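Local coordinates for Alpha/beta hydrolase (Enterobacter asburiae, PDB 6KMO), which probably hydrolyses ester bonds as an esterase or lipase of the alpha/beta hydrolase fold, at residues K158-H163 with S172-V177; Y203-W208 with E326-A331; A261-F266 with E284-K289. The protein carries 2 engineered substitutions. All coordinates share one frame; numbering follows the deposited sequence.

Contact 1 closes along the chain before contact 2 opens, and both segments of contact 3 fall between the two of contact 2. Contacts 1 and 2 share the central sheet, where strands 174-179 and 203-207 run side by side and parallel; their centres are about 16 Å apart. Contact 3, centred about 17 Å from contact 2 and 22 Å from contact 1, meets strand 203-207 through Phe266 and Phe286. Contacts 1 and 3 pack helices on one face of the sheet, the side to which Leu174, Asn204 and Met206 point, and contact 2 packs helix 319-335 on the other, the layered build of an alpha/beta hydrolase. Contacts 2 and 3 also reach the second subunit.

Contact 1: residues K158-H163 with S172-V177; sequences KWVAEH and SRLGLV
Val160 faces two ways: its CG2 lies at the edge of the Trp159 indole, in the ring plane, while its CG1 reaches across to Leu174 CD1 at 3.9 Å. Over one face of the same indole sits CB of His163, 3.6 Å above the plane and displaced toward the rim. A chi1 of 171° sets CG1 of Val160 opposite the backbone N, aimed at the strand, and leaves CG2 beside that N, at the indole edge. Leu174 receives the helix with both branches. CD1 meets Val160, and CD2 lies alongside the next residue, 4.1 Å from Ala161 N and 4.2 Å from Ala161 CB. This is one half of a beta-alpha-beta crossover: helix 148-163 links strand 132-136 to the parallel strand 174-179, passing over the intervening strand 99-105, whose Met103 also touches Val160. At Ser172 the fit is looser. Ala161 O and Ser172 N are 4.4 Å apart, the nearest approach of these two residues. Ser172 turns its CB away from the helix, and its OG is hydrogen-bonded to Asp170.

Contact 2: residues Y203-W208 with E326-A331; sequences YNVMLW and EQAGAA
Tyr203 and Ala331 make the closest meeting of strand and helix. The methyl CB of Ala331 lies against the outer end of the phenol, 3.8 Å from Tyr203 OH and 4.0 Å from Tyr203 CE2, and the carbonyl O of Ala331 stands over one face of the ring. A chi1 of -155° puts the phenol roughly across from the main-chain N of Tyr203, and the ring leaves the strand toward the helix. One turn earlier on the helix, Ala328 turns its CB to Val205 CG1 at 4.4 Å, a looser apolar touch. Small side chains are what this flank of the helix offers, so the larger strand residues supply the bulk.

The next shell places these groups. Tyr203 stacks with the ring of His335, a turn further along the same helix, and also packs on Val323 of the second subunit. Ala328 rests on Gln272 and Val205 on Val177, residues of the two strands flanking 203-207, and Val205 lies near, without touching, the residues of a probable nucleophile elbow (GxSxG: Gly178, Ser180, Gly182). Gln327 O accepts a hydrogen bond from Gln327 NE2 of the second subunit, so this helix takes part in the dimer interface. A long C-terminal helix, 319-335, laid against a central parallel strand is a regular feature of the alpha/beta hydrolase fold.

Contact 3: residues A261-F266 with E284-K289; sequences AQLKGF and EAFGRK
A type II beta turn, Leu263 to Phe266, begins on the last residue of the short helix 260-263 and presents both of its end residues to helix 280-292. Phe266 N closes the turn on Leu263 O at 3.0 Å, and Gly265 takes the positive phi (85°) such a turn needs. Leu263 divides its two methyls between Lys289 and Phe286: CD1 lies 3.8 Å from Lys289 CB, and CD2 is 3.9 Å from Phe286 CE1. Phe286 in turn comes toward Phe266 from the opposite direction. The two rings form an offset edge-to-face pair, the edge of Phe286 directed at the face of Phe266, with centroids 5.8 Å apart and planes at 81°. The chi1 of -174° swings the Phe286 ring round to the Leu263 and Phe266 side, although its CB does not point there. Lys289 gives only the base of its side chain to the contact; the bend at chi3 lets NZ reach the carbonyl oxygens of Ala258 and Leu256. Phe266 also packs on helix 181-195, at Ala187, Ala190 and Leu191, and on Asn204 of strand 203-207, while Phe286 touches Met206 of that strand, so the aromatic pair lies between two helices and the central sheet.

Contact 1: residues K158-H163 with S172-V177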
loop_
_atom_site.group_PDB
_atom_site.type_symbol
_atom_site.label_atom_id
_atom_site.label_comp_id
_atom_site.label_asym_id
_atom_site.label_seq_id
_atom_site.Cartn_x
_atom_site.Cartn_y
_atom_site.Cartn_z
ATOM N N LYS A 158 17.467 22.463 3.905
ATOM C CA LYS A 158 17.684 23.476 4.933
ATOM C C LYS A 158 17.149 24.829 4.486
ATOM O O LYS A 158 16.536 25.554 5.279
ATOM C CB LYS A 158 19.175 23.556 5.259
ATOM C CG LYS A 158 19.514 24.474 6.410
ATOM C CD LYS A 158 20.976 24.306 6.821
ATOM C CE LYS A 158 21.467 25.504 7.630
ATOM N NZ LYS A 158 21.213 26.799 6.934
ATOM N N TRP A 159 17.353 25.180 3.218
ATOM C CA TRP A 159 16.876 26.464 2.713
ATOM C C TRP A 159 15.355 26.552 2.779
ATOM O O TRP A 159 14.789 27.559 3.229
ATOM C CB TRP A 159 17.381 26.725 1.291
ATOM C CG TRP A 159 16.964 28.087 0.799
ATOM C CD1 TRP A 159 17.676 29.247 0.925
ATOM C CD2 TRP A 159 15.746 28.424 0.141
ATOM N NE1 TRP A 159 16.972 30.287 0.369
ATOM C CE2 TRP A 159 15.782 29.817 -0.113
ATOM C CE3 TRP A 159 14.628 27.692 -0.266
ATOM C CZ2 TRP A 159 14.739 30.485 -0.749
ATOM C CZ3 TRP A 159 13.591 28.367 -0.908
ATOM C CH2 TRP A 159 13.659 29.750 -1.135
ATOM N N VAL A 160 14.660 25.510 2.337
ATOM C CA VAL A 160 13.202 25.532 2.405
ATOM C C VAL A 160 12.728 25.627 3.851
ATOM O O VAL A 160 11.768 26.343 4.158
ATOM C CB VAL A 160 12.607 24.307 1.682
ATOM C CG1 VAL A 160 11.125 24.208 1.935
ATOM C CG2 VAL A 160 12.891 24.366 0.194
ATOM N N ALA A 161 13.352 24.864 4.760
ATOM C CA ALA A 161 12.940 24.925 6.152
ATOM C C ALA A 161 13.042 26.342 6.703
ATOM O O ALA A 161 12.168 26.781 7.459
ATOM C CB ALA A 161 13.808 23.989 6.988
ATOM N N GLU A 162 14.088 27.074 6.330
ATOM C CA GLU A 162 14.363 28.381 6.917
ATOM C C GLU A 162 13.747 29.523 6.123
ATOM O O GLU A 162 13.413 30.560 6.714
ATOM C CB GLU A 162 15.877 28.577 7.044
ATOM C CG GLU A 162 16.543 27.587 8.015
ATOM C CD GLU A 162 18.069 27.610 8.008
ATOM O OE1 GLU A 162 18.655 26.911 8.864
ATOM O OE2 GLU A 162 18.675 28.296 7.154
ATOM N N HIS A 163 13.559 29.363 4.809
ATOM C CA HIS A 163 13.130 30.457 3.938
ATOM C C HIS A 163 11.894 30.120 3.115
ATOM O O HIS A 163 11.612 30.795 2.116
ATOM C CB HIS A 163 14.263 30.862 3.009
ATOM C CG HIS A 163 15.509 31.227 3.734
ATOM N ND1 HIS A 163 15.669 32.443 4.363
ATOM C CD2 HIS A 163 16.649 30.532 3.956
ATOM C CE1 HIS A 163 16.859 32.483 4.933
ATOM N NE2 HIS A 163 17.474 31.338 4.699
ATOM N N SER A 172 8.388 24.621 8.251
ATOM C CA SER A 172 8.364 23.811 9.456
ATOM C C SER A 172 7.570 22.525 9.288
ATOM O O SER A 172 7.642 21.657 10.169
ATOM C CB SER A 172 7.790 24.614 10.639
ATOM O OG SER A 172 6.377 24.700 10.613
ATOM N N ARG A 173 6.816 22.385 8.196
ATOM C CA ARG A 173 6.040 21.177 7.893
ATOM C C ARG A 173 6.585 20.641 6.575
ATOM O O ARG A 173 6.040 20.915 5.500
ATOM C CB ARG A 173 4.592 21.497 7.806
ATOM C CG ARG A 173 4.009 21.966 9.133
ATOM C CD ARG A 173 2.522 22.075 9.070
ATOM N NE ARG A 173 2.074 23.246 8.323
ATOM C CZ ARG A 173 1.033 23.275 7.489
ATOM N NH1 ARG A 173 0.309 22.197 7.223
ATOM N NH2 ARG A 173 0.711 24.405 6.902
ATOM N N LEU A 174 7.650 19.841 6.675
ATOM C CA LEU A 174 8.504 19.514 5.535
ATOM C C LEU A 174 8.741 18.013 5.455
ATOM O O LEU A 174 9.243 17.390 6.400
ATOM C CB LEU A 174 9.847 20.233 5.659
ATOM C CG LEU A 174 10.780 20.151 4.459
ATOM C CD1 LEU A 174 10.125 20.685 3.206
ATOM C CD2 LEU A 174 12.048 20.949 4.764
ATOM N N GLY A 175 8.410 17.435 4.309
ATOM C CA GLY A 175 8.676 16.041 4.034
ATOM C C GLY A 175 9.823 15.871 3.044
ATOM O O GLY A 175 10.308 16.822 2.443
ATOM N N LEU A 176 10.226 14.612 2.868
ATOM C CA LEU A 176 11.252 14.227 1.910
ATOM C C LEU A 176 10.710 13.073 1.092
ATOM O O LEU A 176 10.313 12.054 1.661
ATOM C CB LEU A 176 12.528 13.782 2.630
ATOM C CG LEU A 176 13.206 14.774 3.571
ATOM C CD1 LEU A 176 14.401 14.133 4.260
ATOM C CD2 LEU A 176 13.641 16.035 2.848
ATOM N N VAL A 177 10.703 13.222 -0.230
ATOM C CA VAL A 177 10.130 12.223 -1.133
ATOM C C VAL A 177 11.082 11.998 -2.294
ATOM O O VAL A 177 11.669 12.943 -2.832
ATOM C CB VAL A 177 8.764 12.690 -1.675
ATOM C CG1 VAL A 177 8.179 11.669 -2.643
ATOM C CG2 VAL A 177 7.775 12.962 -0.527
#

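Contact 2: residues Y203-W208 with E326-A331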
loop_
_atom_site.group_PDB
_atom_site.type_symbol
_atom_site.label_atom_id
_atom_site.label_comp_id
_atom_site.label_asym_id
_atom_site.label_seq_id
_atom_site.Cartn_x
_atom_site.Cartn_y
_atom_site.Cartn_z
ATOM N N TYR A 203 8.060 13.640 7.521
ATOM C CA TYR A 203 7.765 12.347 6.915
ATOM C C TYR A 203 8.684 12.130 5.731
ATOM O O TYR A 203 8.972 13.068 4.986
ATOM C CB TYR A 203 6.315 12.296 6.423
ATOM C CG TYR A 203 5.699 10.920 6.316
ATOM C CD1 TYR A 203 5.594 10.119 7.431
ATOM C CD2 TYR A 203 5.165 10.456 5.115
ATOM C CE1 TYR A 203 5.005 8.859 7.354
ATOM C CE2 TYR A 203 4.578 9.209 5.029
ATOM C CZ TYR A 203 4.504 8.411 6.147
ATOM O OH TYR A 203 3.879 7.180 6.065
ATOM N N ASN A 204 9.115 10.890 5.553
ATOM C CA ASN A 204 9.867 10.450 4.387
ATOM C C ASN A 204 9.004 9.492 3.575
ATOM O O ASN A 204 8.365 8.598 4.138
ATOM C CB ASN A 204 11.088 9.641 4.811
ATOM C CG ASN A 204 12.125 10.443 5.517
ATOM O OD1 ASN A 204 12.264 11.646 5.300
ATOM N ND2 ASN A 204 12.905 9.774 6.347
ATOM N N VAL A 205 9.039 9.631 2.259
ATOM C CA VAL A 205 8.462 8.647 1.351
ATOM C C VAL A 205 9.570 8.189 0.418
ATOM O O VAL A 205 10.049 8.955 -0.427
ATOM C CB VAL A 205 7.261 9.174 0.561
ATOM C CG1 VAL A 205 6.731 8.052 -0.313
ATOM C CG2 VAL A 205 6.169 9.695 1.482
ATOM N N MET A 206 9.992 6.944 0.579
ATOM C CA MET A 206 11.039 6.329 -0.230
ATOM C C MET A 206 10.352 5.394 -1.213
ATOM O O MET A 206 9.859 4.326 -0.827
ATOM C CB MET A 206 12.038 5.584 0.662
ATOM C CG MET A 206 12.796 6.472 1.639
ATOM S SD MET A 206 13.860 5.618 2.937
ATOM C CE MET A 206 15.104 4.832 1.868
ATOM N N LEU A 207 10.301 5.804 -2.474
ATOM C CA LEU A 207 9.593 5.061 -3.521
ATOM C C LEU A 207 10.609 4.163 -4.212
ATOM O O LEU A 207 11.549 4.650 -4.851
ATOM C CB LEU A 207 8.941 6.013 -4.518
ATOM C CG LEU A 207 7.882 6.951 -3.925
ATOM C CD1 LEU A 207 7.477 7.973 -4.969
ATOM C CD2 LEU A 207 6.688 6.189 -3.427
ATOM N N TRP A 208 10.422 2.853 -4.059
ATOM C CA TRP A 208 11.275 1.810 -4.627
ATOM C C TRP A 208 12.759 2.214 -4.554
ATOM O O TRP A 208 13.441 2.324 -5.589
ATOM C CB TRP A 208 10.836 1.401 -6.034
ATOM C CG TRP A 208 10.435 2.522 -6.928
ATOM C CD1 TRP A 208 11.236 3.131 -7.844
ATOM C CD2 TRP A 208 9.164 3.195 -6.992
ATOM N NE1 TRP A 208 10.562 4.161 -8.457
ATOM C CE2 TRP A 208 9.284 4.205 -7.963
ATOM C CE3 TRP A 208 7.946 3.058 -6.319
ATOM C CZ2 TRP A 208 8.238 5.070 -8.270
ATOM C CZ3 TRP A 208 6.907 3.931 -6.637
ATOM C CH2 TRP A 208 7.068 4.910 -7.602
ATOM N N GLU A 326 -1.807 7.702 -5.201
ATOM C CA GLU A 326 -2.830 8.262 -4.317
ATOM C C GLU A 326 -2.539 7.911 -2.860
ATOM O O GLU A 326 -2.665 8.757 -1.971
ATOM C CB GLU A 326 -4.231 7.773 -4.716
ATOM C CG GLU A 326 -5.355 8.375 -3.882
ATOM C CD GLU A 326 -5.558 9.860 -4.141
ATOM O OE1 GLU A 326 -5.219 10.338 -5.242
ATOM O OE2 GLU A 326 -6.089 10.553 -3.245
ATOM N N GLN A 327 -2.131 6.668 -2.610
ATOM C CA GLN A 327 -1.884 6.195 -1.253
ATOM C C GLN A 327 -0.634 6.822 -0.653
ATOM O O GLN A 327 -0.601 7.120 0.553
ATOM C CB GLN A 327 -1.804 4.664 -1.277
ATOM C CG GLN A 327 -3.141 3.996 -1.566
ATOM C CD GLN A 327 -3.088 2.492 -1.526
ATOM O OE1 GLN A 327 -2.086 1.876 -1.880
ATOM N NE2 GLN A 327 -4.189 1.879 -1.110
ATOM N N ALA A 328 0.409 7.021 -1.460
ATOM C CA ALA A 328 1.567 7.764 -0.973
ATOM C C ALA A 328 1.176 9.185 -0.607
ATOM O O ALA A 328 1.589 9.704 0.439
ATOM C CB ALA A 328 2.677 7.763 -2.023
ATOM N N GLY A 329 0.382 9.832 -1.460
ATOM C CA GLY A 329 -0.043 11.198 -1.182
ATOM C C GLY A 329 -0.903 11.303 0.063
ATOM O O GLY A 329 -0.765 12.253 0.838
ATOM N N ALA A 330 -1.779 10.323 0.289
ATOM C CA ALA A 330 -2.632 10.353 1.472
ATOM C C ALA A 330 -1.802 10.227 2.742
ATOM O O ALA A 330 -2.072 10.907 3.740
ATOM C CB ALA A 330 -3.679 9.239 1.391
ATOM N N ALA A 331 -0.800 9.354 2.732
ATOM C CA ALA A 331 0.070 9.225 3.895
ATOM C C ALA A 331 0.828 10.516 4.141
ATOM O O ALA A 331 0.947 10.976 5.289
ATOM C CB ALA A 331 1.026 8.048 3.684
#

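Contact 3: residues A261-F266 with E284-K289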
loop_
_atom_site.group_PDB
_atom_site.type_symbol
_atom_site.label_atom_id
_atom_site.label_comp_id
_atom_site.label_asym_id
_atom_site.label_seq_id
_atom_site.Cartn_x
_atom_site.Cartn_y
_atom_site.Cartn_z
ATOM N N ALA A 261 21.786 2.072 16.142
ATOM C CA ALA A 261 22.057 3.352 16.773
ATOM C C ALA A 261 22.121 4.492 15.761
ATOM O O ALA A 261 21.693 5.616 16.049
ATOM C CB ALA A 261 23.362 3.257 17.555
ATOM N N GLN A 262 22.665 4.223 14.573
ATOM C CA GLN A 262 22.739 5.239 13.534
ATOM C C GLN A 262 21.371 5.585 12.968
ATOM O O GLN A 262 21.181 6.704 12.492
ATOM C CB GLN A 262 23.669 4.774 12.422
ATOM C CG GLN A 262 25.150 4.871 12.823
ATOM C CD GLN A 262 26.079 4.263 11.802
ATOM O OE1 GLN A 262 25.883 3.145 11.323
ATOM N NE2 GLN A 262 27.144 4.986 11.489
ATOM N N LEU A 263 20.422 4.656 13.014
ATOM C CA LEU A 263 19.078 4.895 12.493
ATOM C C LEU A 263 18.117 5.456 13.529
ATOM O O LEU A 263 17.058 5.973 13.167
ATOM C CB LEU A 263 18.508 3.608 11.885
ATOM C CG LEU A 263 19.280 3.104 10.665
ATOM C CD1 LEU A 263 18.771 1.742 10.233
ATOM C CD2 LEU A 263 19.192 4.125 9.524
ATOM N N LYS A 264 18.447 5.381 14.815
ATOM C CA LYS A 264 17.545 5.905 15.829
ATOM C C LYS A 264 17.246 7.377 15.565
ATOM O O LYS A 264 18.140 8.166 15.254
ATOM C CB LYS A 264 18.179 5.742 17.212
ATOM C CG LYS A 264 17.261 6.140 18.354
ATOM C CD LYS A 264 17.969 6.025 19.709
ATOM C CE LYS A 264 17.055 6.472 20.849
ATOM N NZ LYS A 264 17.435 5.860 22.154
ATOM N N GLY A 265 15.973 7.752 15.661
ATOM C CA GLY A 265 15.564 9.117 15.429
ATOM C C GLY A 265 15.302 9.486 13.977
ATOM O O GLY A 265 14.943 10.632 13.701
ATOM N N PHE A 266 15.467 8.549 13.049
ATOM C CA PHE A 266 15.119 8.801 11.649
ATOM C C PHE A 266 13.651 9.226 11.574
ATOM O O PHE A 266 12.829 8.787 12.377
ATOM C CB PHE A 266 15.292 7.462 10.925
ATOM C CG PHE A 266 15.448 7.507 9.411
ATOM C CD1 PHE A 266 16.671 7.774 8.812
ATOM C CD2 PHE A 266 14.381 7.159 8.592
ATOM C CE1 PHE A 266 16.810 7.732 7.438
ATOM C CE2 PHE A 266 14.521 7.110 7.205
ATOM C CZ PHE A 266 15.729 7.397 6.634
ATOM N N GLU A 284 12.881 -3.363 1.399
ATOM C CA GLU A 284 12.157 -3.981 2.513
ATOM C C GLU A 284 13.070 -4.211 3.712
ATOM O O GLU A 284 12.664 -3.979 4.858
ATOM C CB GLU A 284 11.485 -5.265 2.031
ATOM C CG GLU A 284 10.466 -4.968 0.937
ATOM C CD GLU A 284 9.671 -6.143 0.425
ATOM O OE1 GLU A 284 9.767 -7.271 0.968
ATOM O OE2 GLU A 284 8.904 -5.919 -0.542
ATOM N N ALA A 285 14.313 -4.618 3.464
ATOM C CA ALA A 285 15.240 -4.832 4.577
ATOM C C ALA A 285 15.529 -3.532 5.310
ATOM O O ALA A 285 15.636 -3.513 6.548
ATOM C CB ALA A 285 16.534 -5.457 4.066
ATOM N N PHE A 286 15.647 -2.426 4.574
ATOM C CA PHE A 286 15.873 -1.148 5.228
ATOM C C PHE A 286 14.698 -0.789 6.129
ATOM O O PHE A 286 14.881 -0.313 7.251
ATOM C CB PHE A 286 16.137 -0.054 4.192
ATOM C CG PHE A 286 16.512 1.269 4.810
ATOM C CD1 PHE A 286 17.676 1.392 5.561
ATOM C CD2 PHE A 286 15.716 2.382 4.651
ATOM C CE1 PHE A 286 18.024 2.603 6.142
ATOM C CE2 PHE A 286 16.068 3.580 5.234
ATOM C CZ PHE A 286 17.228 3.679 5.983
ATOM N N GLY A 287 13.471 -1.029 5.672
ATOM C CA GLY A 287 12.325 -0.796 6.529
ATOM C C GLY A 287 12.367 -1.584 7.825
ATOM O O GLY A 287 12.005 -1.067 8.881
ATOM N N ARG A 288 12.802 -2.847 7.767
ATOM C CA ARG A 288 12.895 -3.640 8.987
ATOM C C ARG A 288 13.934 -3.069 9.933
ATOM O O ARG A 288 13.730 -3.058 11.153
ATOM C CB ARG A 288 13.204 -5.105 8.668
ATOM C CG ARG A 288 12.247 -5.766 7.673
ATOM C CD ARG A 288 12.424 -7.267 7.665
ATOM N NE ARG A 288 11.932 -7.872 6.439
ATOM C CZ ARG A 288 10.699 -8.289 6.217
ATOM N NH1 ARG A 288 9.755 -8.199 7.162
ATOM N NH2 ARG A 288 10.435 -8.805 5.019
ATOM N N LYS A 289 15.052 -2.586 9.392
ATOM C CA LYS A 289 16.074 -1.968 10.234
ATOM C C LYS A 289 15.548 -0.705 10.900
ATOM O O LYS A 289 15.844 -0.439 12.081
ATOM C CB LYS A 289 17.336 -1.691 9.421
ATOM C CG LYS A 289 18.074 -2.966 9.038
ATOM C CD LYS A 289 19.443 -2.707 8.420
ATOM C CE LYS A 289 20.444 -2.244 9.487
ATOM N NZ LYS A 289 21.917 -2.530 9.186
#